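Local coordinates for probable disease resistance protein At5g66900 (Arabidopsis thaliana, PDB 7L7W) that serves as a helper immune receptor in plant defence, a calcium-permeable nonselective cation channel whose N-terminal RPW8-like four-helix-bundle domain is the part in this chain, at residues Trp94-Glu97 and Ser98-Thr101; Leu119-Leu122 and Gln123-Asn126. The protein carries 2 engineered substitutions. All coordinates share one frame; numbering follows the deposited sequence.

Interaction 1. Residues Trp94-Glu97 and Ser98-Thr101; sequences WYEE and SEYT. Engineered in segment 94-97: E97 (natural residue Lys). Engineered in segment 98-101: E99 (natural residue Lys).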
ATOM      1  N   TRP A  94       1.868  -1.784  -4.713  1.00 45.35           N
ATOM      2  CA  TRP A  94       1.836  -0.871  -3.563  1.00 51.49           C
ATOM      3  C   TRP A  94       3.236  -0.377  -3.197  1.00 51.36           C
ATOM      4  O   TRP A  94       3.417   0.785  -2.812  1.00 56.18           O
ATOM      5  CB  TRP A  94       1.157  -1.533  -2.347  1.00 50.85           C
ATOM      6  CG  TRP A  94       1.829  -2.798  -1.843  1.00 51.84           C
ATOM      7  CD1 TRP A  94       1.507  -4.086  -2.183  1.00 51.84           C
ATOM      8  CD2 TRP A  94       2.935  -2.891  -0.926  1.00 48.78           C
ATOM      9  NE1 TRP A  94       2.344  -4.971  -1.538  1.00 56.36           N
ATOM     10  CE2 TRP A  94       3.236  -4.268  -0.771  1.00 55.52           C
ATOM     11  CE3 TRP A  94       3.707  -1.948  -0.230  1.00 52.82           C
ATOM     12  CZ2 TRP A  94       4.274  -4.726   0.056  1.00 49.44           C
ATOM     13  CZ3 TRP A  94       4.756  -2.408   0.590  1.00 55.01           C
ATOM     14  CH2 TRP A  94       5.022  -3.783   0.721  1.00 50.74           C
ATOM     15  N   TYR A  95       4.247  -1.228  -3.340  1.00 49.87           N
ATOM     16  CA  TYR A  95       5.584  -0.824  -2.928  1.00 55.31           C
ATOM     17  C   TYR A  95       6.264   0.065  -3.964  1.00 57.19           C
ATOM     18  O   TYR A  95       7.371   0.543  -3.715  1.00 59.70           O
ATOM     19  CB  TYR A  95       6.445  -2.061  -2.616  1.00 51.41           C
ATOM     20  CG  TYR A  95       6.668  -3.003  -3.787  1.00 49.57           C
ATOM     21  CD1 TYR A  95       7.711  -2.790  -4.684  1.00 54.00           C
ATOM     22  CD2 TYR A  95       5.844  -4.104  -3.994  1.00 46.44           C
ATOM     23  CE1 TYR A  95       7.925  -3.639  -5.761  1.00 49.07           C
ATOM     24  CE2 TYR A  95       6.046  -4.967  -5.067  1.00 42.45           C
ATOM     25  CZ  TYR A  95       7.091  -4.724  -5.947  1.00 52.85           C
ATOM     26  OH  TYR A  95       7.315  -5.551  -7.024  1.00 60.99           O
ATOM     27  N   GLU A  96       5.627   0.308  -5.104  1.00 57.82           N
ATOM     28  CA  GLU A  96       6.070   1.323  -6.053  1.00 60.20           C
ATOM     29  C   GLU A  96       5.433   2.698  -5.810  1.00 60.66           C
ATOM     30  O   GLU A  96       5.750   3.646  -6.549  1.00 59.76           O
ATOM     31  CB  GLU A  96       5.789   0.845  -7.489  1.00 54.49           C
ATOM     32  CG  GLU A  96       6.375  -0.545  -7.786  1.00 54.77           C
ATOM     33  CD  GLU A  96       5.943  -1.161  -9.129  1.00 61.77           C
ATOM     34  OE1 GLU A  96       4.735  -1.148  -9.465  1.00 66.70           O
ATOM     35  OE2 GLU A  96       6.810  -1.712  -9.842  1.00 64.38           O
ATOM     36  N   GLU A  97       4.600   2.853  -4.770  1.00 54.52           N
ATOM     37  CA  GLU A  97       3.895   4.127  -4.593  1.00 63.82           C
ATOM     38  C   GLU A  97       4.841   5.329  -4.654  1.00 58.58           C
ATOM     39  O   GLU A  97       4.738   6.158  -5.565  1.00 65.84           O
ATOM     40  CB  GLU A  97       3.112   4.135  -3.286  1.00 59.04           C
ATOM     41  CG  GLU A  97       2.720   5.533  -2.825  1.00 57.98           C
ATOM     42  CD  GLU A  97       1.624   5.509  -1.772  1.00 76.04           C
ATOM     43  OE1 GLU A  97       1.626   4.590  -0.895  1.00 74.56           O
ATOM     44  OE2 GLU A  97       0.760   6.414  -1.836  1.00 63.20           O
ATOM     45  N   SER A  98       5.770   5.440  -3.695  1.00 57.79           N
ATOM     46  CA  SER A  98       6.711   6.565  -3.681  1.00 64.98           C
ATOM     47  C   SER A  98       7.330   6.774  -5.055  1.00 66.81           C
ATOM     48  O   SER A  98       7.311   7.881  -5.606  1.00 64.14           O
ATOM     49  CB  SER A  98       7.815   6.338  -2.648  1.00 56.42           C
ATOM     50  OG  SER A  98       7.319   5.677  -1.497  1.00 81.08           O
ATOM     51  N   GLU A  99       7.835   5.696  -5.648  1.00 67.15           N
ATOM     52  CA  GLU A  99       8.464   5.801  -6.955  1.00 61.99           C
ATOM     53  C   GLU A  99       7.542   6.501  -7.933  1.00 64.77           C
ATOM     54  O   GLU A  99       7.864   7.564  -8.489  1.00 64.80           O
ATOM     55  CB  GLU A  99       8.794   4.405  -7.457  1.00 60.18           C
ATOM     56  CG  GLU A  99       9.850   4.349  -8.494  1.00 70.48           C
ATOM     57  CD  GLU A  99      10.120   2.925  -8.911  1.00 86.30           C
ATOM     58  OE1 GLU A  99       9.261   2.358  -9.633  1.00 81.58           O
ATOM     59  OE2 GLU A  99      11.172   2.371  -8.489  1.00 83.44           O
ATOM     60  N   TYR A 100       6.355   5.923  -8.109  1.00 62.86           N
ATOM     61  CA  TYR A 100       5.424   6.439  -9.095  1.00 58.09           C
ATOM     62  C   TYR A 100       5.038   7.860  -8.746  1.00 60.56           C
ATOM     63  O   TYR A 100       4.983   8.731  -9.624  1.00 60.69           O
ATOM     64  CB  TYR A 100       4.210   5.529  -9.164  1.00 51.91           C
ATOM     65  CG  TYR A 100       3.111   5.944 -10.104  1.00 61.43           C
ATOM     66  CD1 TYR A 100       3.148   5.594 -11.445  1.00 60.35           C
ATOM     67  CD2 TYR A 100       1.997   6.643  -9.636  1.00 63.11           C
ATOM     68  CE1 TYR A 100       2.117   5.956 -12.302  1.00 59.71           C
ATOM     69  CE2 TYR A 100       0.971   7.000 -10.475  1.00 55.32           C
ATOM     70  CZ  TYR A 100       1.027   6.658 -11.806  1.00 58.94           C
ATOM     71  OH  TYR A 100      -0.008   7.025 -12.650  1.00 61.70           O
ATOM     72  N   THR A 101       4.878   8.146  -7.453  1.00 57.57           N
ATOM     73  CA  THR A 101       4.453   9.489  -7.110  1.00 62.18           C
ATOM     74  C   THR A 101       5.502  10.503  -7.540  1.00 65.13           C
ATOM     75  O   THR A 101       5.163  11.518  -8.160  1.00 66.32           O
ATOM     76  CB  THR A 101       4.142   9.584  -5.628  1.00 58.36           C
ATOM     77  OG1 THR A 101       3.088   8.663  -5.328  1.00 68.60           O
ATOM     78  CG2 THR A 101       3.651  10.979  -5.291  1.00 58.77           C
TER

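Interaction 2. Residues Leu119-Leu122 and Gln123-Asn126; sequences LQLL and QHRN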
ATOM      1  N   LEU A 119       3.773  32.625 -26.233  1.00 74.11           N
ATOM      2  CA  LEU A 119       3.275  32.215 -27.542  1.00 78.19           C
ATOM      3  C   LEU A 119       3.643  33.223 -28.621  1.00 76.61           C
ATOM      4  O   LEU A 119       3.908  32.842 -29.770  1.00 79.01           O
ATOM      5  CB  LEU A 119       1.763  32.021 -27.496  1.00 79.43           C
ATOM      6  CG  LEU A 119       1.267  30.653 -27.049  1.00 71.06           C
ATOM      7  CD1 LEU A 119      -0.234  30.564 -27.238  1.00 71.63           C
ATOM      8  CD2 LEU A 119       1.970  29.563 -27.828  1.00 73.24           C
ATOM      9  N   GLN A 120       3.646  34.517 -28.276  1.00 76.68           N
ATOM     10  CA  GLN A 120       3.960  35.532 -29.279  1.00 83.85           C
ATOM     11  C   GLN A 120       5.381  35.360 -29.795  1.00 80.55           C
ATOM     12  O   GLN A 120       5.622  35.449 -31.003  1.00 77.00           O
ATOM     13  CB  GLN A 120       3.758  36.941 -28.713  1.00 86.32           C
ATOM     14  CG  GLN A 120       3.386  37.979 -29.773  1.00 93.07           C
ATOM     15  CD  GLN A 120       4.050  39.340 -29.550  1.00 97.11           C
ATOM     16  OE1 GLN A 120       4.670  39.579 -28.507  1.00 92.49           O
ATOM     17  NE2 GLN A 120       3.929  40.238 -30.542  1.00 82.06           N
ATOM     18  N   LEU A 121       6.329  35.070 -28.897  1.00 79.70           N
ATOM     19  CA  LEU A 121       7.694  34.810 -29.338  1.00 74.41           C
ATOM     20  C   LEU A 121       7.781  33.527 -30.142  1.00 68.46           C
ATOM     21  O   LEU A 121       8.608  33.421 -31.054  1.00 75.00           O
ATOM     22  CB  LEU A 121       8.637  34.747 -28.145  1.00 72.38           C
ATOM     23  CG  LEU A 121       9.485  36.004 -27.976  1.00 85.87           C
ATOM     24  CD1 LEU A 121      10.546  36.119 -29.097  1.00 77.03           C
ATOM     25  CD2 LEU A 121       8.592  37.239 -27.924  1.00 86.36           C
ATOM     26  N   LEU A 122       6.917  32.563 -29.844  1.00 72.57           N
ATOM     27  CA  LEU A 122       6.889  31.311 -30.591  1.00 76.06           C
ATOM     28  C   LEU A 122       6.510  31.557 -32.044  1.00 70.66           C
ATOM     29  O   LEU A 122       7.261  31.212 -32.971  1.00 71.51           O
ATOM     30  CB  LEU A 122       5.904  30.344 -29.937  1.00 69.94           C
ATOM     31  CG  LEU A 122       6.286  28.874 -29.971  1.00 66.21           C
ATOM     32  CD1 LEU A 122       7.589  28.673 -29.217  1.00 65.65           C
ATOM     33  CD2 LEU A 122       5.148  28.051 -29.374  1.00 75.23           C
ATOM     34  N   GLN A 123       5.339  32.169 -32.263  1.00 74.14           N
ATOM     35  CA  GLN A 123       4.923  32.434 -33.637  1.00 80.98           C
ATOM     36  C   GLN A 123       5.832  33.461 -34.305  1.00 77.65           C
ATOM     37  O   GLN A 123       6.033  33.398 -35.521  1.00 78.45           O
ATOM     38  CB  GLN A 123       3.449  32.856 -33.683  1.00 79.70           C
ATOM     39  CG  GLN A 123       3.148  34.330 -33.590  1.00 76.81           C
ATOM     40  CD  GLN A 123       1.762  34.643 -34.136  1.00 89.99           C
ATOM     41  OE1 GLN A 123       1.536  34.588 -35.343  1.00100.10           O
ATOM     42  NE2 GLN A 123       0.819  34.939 -33.244  1.00 86.02           N
ATOM     43  N   HIS A 124       6.437  34.371 -33.532  1.00 71.17           N
ATOM     44  CA  HIS A 124       7.430  35.268 -34.107  1.00 73.90           C
ATOM     45  C   HIS A 124       8.589  34.482 -34.692  1.00 75.69           C
ATOM     46  O   HIS A 124       8.929  34.643 -35.871  1.00 72.42           O
ATOM     47  CB  HIS A 124       7.939  36.256 -33.057  1.00 73.59           C
ATOM     48  CG  HIS A 124       9.167  37.004 -33.484  1.00 77.62           C
ATOM     49  ND1 HIS A 124       9.143  37.986 -34.453  1.00 76.88           N
ATOM     50  CD2 HIS A 124      10.460  36.899 -33.086  1.00 71.94           C
ATOM     51  CE1 HIS A 124      10.366  38.456 -34.628  1.00 73.34           C
ATOM     52  NE2 HIS A 124      11.184  37.817 -33.807  1.00 71.27           N
ATOM     53  N   ARG A 125       9.214  33.619 -33.878  1.00 73.23           N
ATOM     54  CA  ARG A 125      10.336  32.828 -34.374  1.00 74.57           C
ATOM     55  C   ARG A 125       9.907  31.925 -35.519  1.00 76.64           C
ATOM     56  O   ARG A 125      10.758  31.488 -36.303  1.00 79.06           O
ATOM     57  CB  ARG A 125      10.965  32.005 -33.243  1.00 71.92           C
ATOM     58  CG  ARG A 125      11.682  32.858 -32.194  1.00 75.30           C
ATOM     59  CD  ARG A 125      12.566  32.043 -31.248  1.00 68.14           C
ATOM     60  NE  ARG A 125      11.809  31.077 -30.449  1.00 79.50           N
ATOM     61  CZ  ARG A 125      11.278  31.337 -29.252  1.00 86.50           C
ATOM     62  NH1 ARG A 125      11.409  32.544 -28.711  1.00 89.09           N
ATOM     63  NH2 ARG A 125      10.598  30.399 -28.593  1.00 79.79           N
ATOM     64  N   ASN A 126       8.602  31.661 -35.655  1.00 74.08           N
ATOM     65  CA  ASN A 126       8.143  30.890 -36.810  1.00 79.89           C
ATOM     66  C   ASN A 126       7.886  31.722 -38.073  1.00 81.37           C
ATOM     67  O   ASN A 126       7.978  31.179 -39.183  1.00 84.23           O
ATOM     68  CB  ASN A 126       6.870  30.119 -36.466  1.00 72.40           C
ATOM     69  CG  ASN A 126       6.534  29.081 -37.512  1.00 73.29           C
ATOM     70  OD1 ASN A 126       7.389  28.279 -37.891  1.00 77.62           O
ATOM     71  ND2 ASN A 126       5.297  29.106 -38.008  1.00 71.77           N
TER

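Interaction 1. Residues Trp94-Glu97 and Ser98-Thr101
T101 turns back on E97 one helical turn earlier and meets its carbonyl twice, an instance of how a hydroxyl side chain can reinforce a helix in its first turn. The backbone N of T101 donates to E97 O at 2.7 Å. A second bond to the same E97 O comes from T101 OG1 at 3.0 Å, and here the donor stands above the carbonyl plane, 57° out of it. This second bond depends on the rotation of the threonine: OG1 sits beside its own backbone N (chi1 -60°), which brings the hydroxyl back over the preceding turn and fixes the side chain's orientation. The engineered E97 (natural Lys) runs extended alongside T101, its CG 4.0 Å from T101 OG1. Just before, Y100 N bonds E96 O at 2.8 Å, so that the carbonyl of the 3-10 segment 94-96 already takes part in the alpha-helical pattern. Y100 and T101 are buried, and F37 covers T101 and the E97 side chain.

The solvent side is looser, with S98 and the engineered E99 (natural Lys) exposed. E99 CB lies 3.3 Å from E96 O. Farther out, E99 OE1 stays 4.8 Å from E96 OE2, and these like charges would be expected to repel mildly. E96 OE1 accepts a hydrogen bond from the backbone N of K93, and A36 of the second subunit packs beside E96 and E99.

W94 and Y95 face neighbouring copies: W94 NE1 bonds V92 O of the second subunit, and W94 packs on W94 of the third. Within the chain, Y100 OH reaches A85 O on helix 70-88; from helix 38-60, L40 packs against Y100 and P39 against T101, so the start of helix 97-114 rests against both helices.

Interaction 2. Residues Leu119-Leu122 and Gln123-Asn126
R125 folds its guanidinium back over the carbonyl of L121, whose O lies over one face of the group, on the short helix 119-127 near the C-terminal end of the modelled chain, in this RPW8-type four-helix-bundle domain. A bend at chi3 (-62°) turns the arginine toward the preceding turn instead of letting it extend outward. Its NH1 then comes to 3.6 Å from L121 CB, and NH2 approaches L122 CD1 at 3.5 Å, so two consecutive leucine side chains border one charged group. The far end of the arginine has its own partner: NH2 forms a salt bridge with E71 on helix 70-88, the helix that also packs against buried L122 through E71 and L72.

L121 has a second neighbour in H124, which lies beside it and points the same way; CD2 of the imidazole is 4.1 Å from L121 CD1. Beneath these side chains the backbone follows the alpha-helical i to i+4 pattern, from Q123 N to L119 O at 3.0 Å through R125 N to L121 O at 2.9 Å. The next bond in the series, N126 N to L122 O, is weak, with an N-H...O angle of 134°. The asparagine also reaches outside the helix, its side-chain ND2 donating to the backbone O of E64.

How the interactions relate
From the N terminus, helices 20-32, 38-60 and 70-88 come first; both contacts fall in the chain that follows. Interaction 1 lies where the loop after helix 70-88 becomes helix 97-114, and interaction 2 lies on helix 119-127, the next helix in sequence. Each closes only local turns through i to i+4 bonds, and neither spans a long loop. They are in series, without nesting or crossing, and occupy opposite sides of the chain's centre, with centres 39 Å apart. Both also connect to helices 38-60 and 70-88, at widely separated places. The first region meets two neighbouring subunits, whereas no other chain of the assembly touches the second.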